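Local structure of meso-diaminopimelate dehydrogenase (Clostridium tetani, 3WGO) at residues 172-177 / 196-201. The protein catalyses the reversible NADP-dependent oxidative deamination of meso-diaminopimelate. The protein carries 6 engineered substitutions. Sequence-based numbering, arbitrary orientation.
Sequences YIIPIK and KHEMVC. Engineered in segment 172-177: Ile173 (natural residue Thr). Engineered in segment 196-201: Met199 (natural residue Arg).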
# COMPACT_ATOMS: atom_id res chain seq x y z
N TYR B 172 16.26 21.26 6.13
CA TYR B 172 15.33 20.15 6.24
C TYR B 172 13.96 20.68 5.86
O TYR B 172 13.66 21.86 6.08
CB TYR B 172 15.22 19.64 7.68
CG TYR B 172 16.43 18.92 8.22
CD1 TYR B 172 16.78 17.64 7.76
CD2 TYR B 172 17.24 19.52 9.17
CE1 TYR B 172 17.91 16.99 8.25
CE2 TYR B 172 18.36 18.88 9.67
CZ TYR B 172 18.69 17.62 9.21
OH TYR B 172 19.79 16.99 9.73
N ILE B 173 13.15 19.81 5.28
CA ILE B 173 11.78 20.14 4.94
C ILE B 173 11.06 19.19 5.89
O ILE B 173 11.47 18.04 6.03
CB ILE B 173 11.43 19.82 3.48
CG1 ILE B 173 12.21 20.75 2.55
CG2 ILE B 173 9.93 19.98 3.26
CD1 ILE B 173 11.86 20.61 1.06
N ILE B 174 10.01 19.66 6.55
CA ILE B 174 9.28 18.83 7.49
C ILE B 174 7.79 19.07 7.44
O ILE B 174 7.33 20.21 7.47
CB ILE B 174 9.72 19.12 8.95
CG1 ILE B 174 11.25 19.05 9.06
CG2 ILE B 174 9.05 18.12 9.89
CD1 ILE B 174 11.79 19.52 10.41
N PRO B 175 7.00 17.99 7.35
CA PRO B 175 5.54 18.12 7.31
C PRO B 175 5.08 18.78 8.60
O PRO B 175 5.64 18.52 9.67
CB PRO B 175 5.07 16.68 7.21
CG PRO B 175 6.16 16.03 6.40
CD PRO B 175 7.41 16.61 7.04
N ILE B 176 4.09 19.66 8.49
CA ILE B 176 3.56 20.36 9.66
C ILE B 176 2.49 19.48 10.31
O ILE B 176 1.54 19.06 9.65
CB ILE B 176 2.94 21.70 9.25
CG1 ILE B 176 4.02 22.58 8.62
CG2 ILE B 176 2.31 22.38 10.45
CD1 ILE B 176 3.49 23.88 8.03
N LYS B 177 2.66 19.21 11.59
CA LYS B 177 1.73 18.37 12.34
C LYS B 177 0.26 18.74 12.11
O LYS B 177 -0.57 17.87 11.84
CB LYS B 177 2.06 18.46 13.84
CG LYS B 177 2.31 17.13 14.51
CD LYS B 177 1.05 16.29 14.59
CE LYS B 177 1.30 15.00 15.37
NZ LYS B 177 0.07 14.18 15.51
N LYS B 196 1.34 23.03 4.54
CA LYS B 196 1.80 21.64 4.48
C LYS B 196 3.18 21.32 5.03
O LYS B 196 3.34 20.33 5.76
CB LYS B 196 1.72 21.12 3.04
CG LYS B 196 0.30 20.85 2.57
CD LYS B 196 0.27 20.27 1.17
CE LYS B 196 0.84 18.87 1.12
NZ LYS B 196 0.85 18.36 -0.28
N HIS B 197 4.18 22.12 4.67
CA HIS B 197 5.55 21.87 5.13
C HIS B 197 6.23 23.11 5.69
O HIS B 197 5.93 24.23 5.30
CB HIS B 197 6.43 21.35 3.99
CG HIS B 197 5.92 20.11 3.32
ND1 HIS B 197 4.86 20.13 2.43
CD2 HIS B 197 6.35 18.83 3.36
CE1 HIS B 197 4.66 18.91 1.96
NE2 HIS B 197 5.56 18.10 2.51
N GLU B 198 7.16 22.89 6.61
CA GLU B 198 7.93 23.98 7.19
C GLU B 198 9.39 23.64 6.91
O GLU B 198 9.72 22.49 6.62
CB GLU B 198 7.72 24.07 8.70
CG GLU B 198 8.54 23.06 9.48
CD GLU B 198 8.36 23.19 10.98
OE1 GLU B 198 8.48 24.32 11.51
OE2 GLU B 198 8.12 22.15 11.64
N MET B 199 10.27 24.62 6.98
CA MET B 199 11.67 24.36 6.75
C MET B 199 12.49 24.73 7.97
O MET B 199 12.23 25.74 8.62
CB MET B 199 12.16 25.12 5.53
CG MET B 199 11.66 24.50 4.23
SD MET B 199 12.01 25.47 2.77
CE MET B 199 11.09 24.50 1.52
N VAL B 200 13.48 23.89 8.28
CA VAL B 200 14.35 24.13 9.42
C VAL B 200 15.80 24.06 8.94
O VAL B 200 16.20 23.12 8.26
CB VAL B 200 14.12 23.09 10.53
CG1 VAL B 200 15.01 23.39 11.73
CG2 VAL B 200 12.67 23.10 10.96
N CYS B 201 16.57 25.09 9.28
CA CYS B 201 17.98 25.13 8.91
C CYS B 201 18.86 25.13 10.15
O CYS B 201 18.48 25.65 11.21
CB CYS B 201 18.29 26.39 8.11
SG CYS B 201 17.29 26.63 6.63
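The imidazole of His197 lies against Ile173 and Pro175. Ile173 CG2 lies 3.8 Å from His197 CD2, and Pro175 CG is 4.1 Å from the same carbon. The His197 CG stands anti to the carbonyl carbon (chi1 -56°), which turns the ring toward these two residues. Its NE2 is hydrogen-bonded to the backbone N of Trp148. His197 and its two partners belong to neighbouring antiparallel strands, 166-175 and 197-205, in a mixed sheet of the C-terminal domain. The Tyr172 ring sits beside the carbonyl O of Val200. Its OH reaches His244, and Lys150 makes a cation-pi contact with the ring.

Tyr172 with Val200 and Ile174 with Glu198 are hydrogen-bonded pairs. Ile173 with Met199 and Pro175 with His197 are non-hydrogen-bonded pairs. The Glu198 N to Ile174 O bond is close to straight, 170° at the hydrogen. Because Pro175 sits at a non-hydrogen-bonded pair, its lack of an N-H costs no bond to strand 197-205. Ile176 N is the next donor, to Lys196 O at 2.9 Å. Ile176 is also the N-cap of helix 177-184.

On one face the engineered Ile173 and Met199 lie side by side and point the same way. Ile173 CD1 touches Met199 CE at 4.0 Å. Phe225 and Tyr228 also touch Met199. On the other face Ile174 CD1 meets Val200 CG2 at 3.7 Å. Glu198 CG lies between its backbone N and carbonyl carbon (chi1 80°) and rests against Ile174, 3.7 Å from Ile174 O. Farther along, the Ile176 side chain reaches back over the start of strand 197-205, with Ile176 CD1 3.7 Å from His197 O.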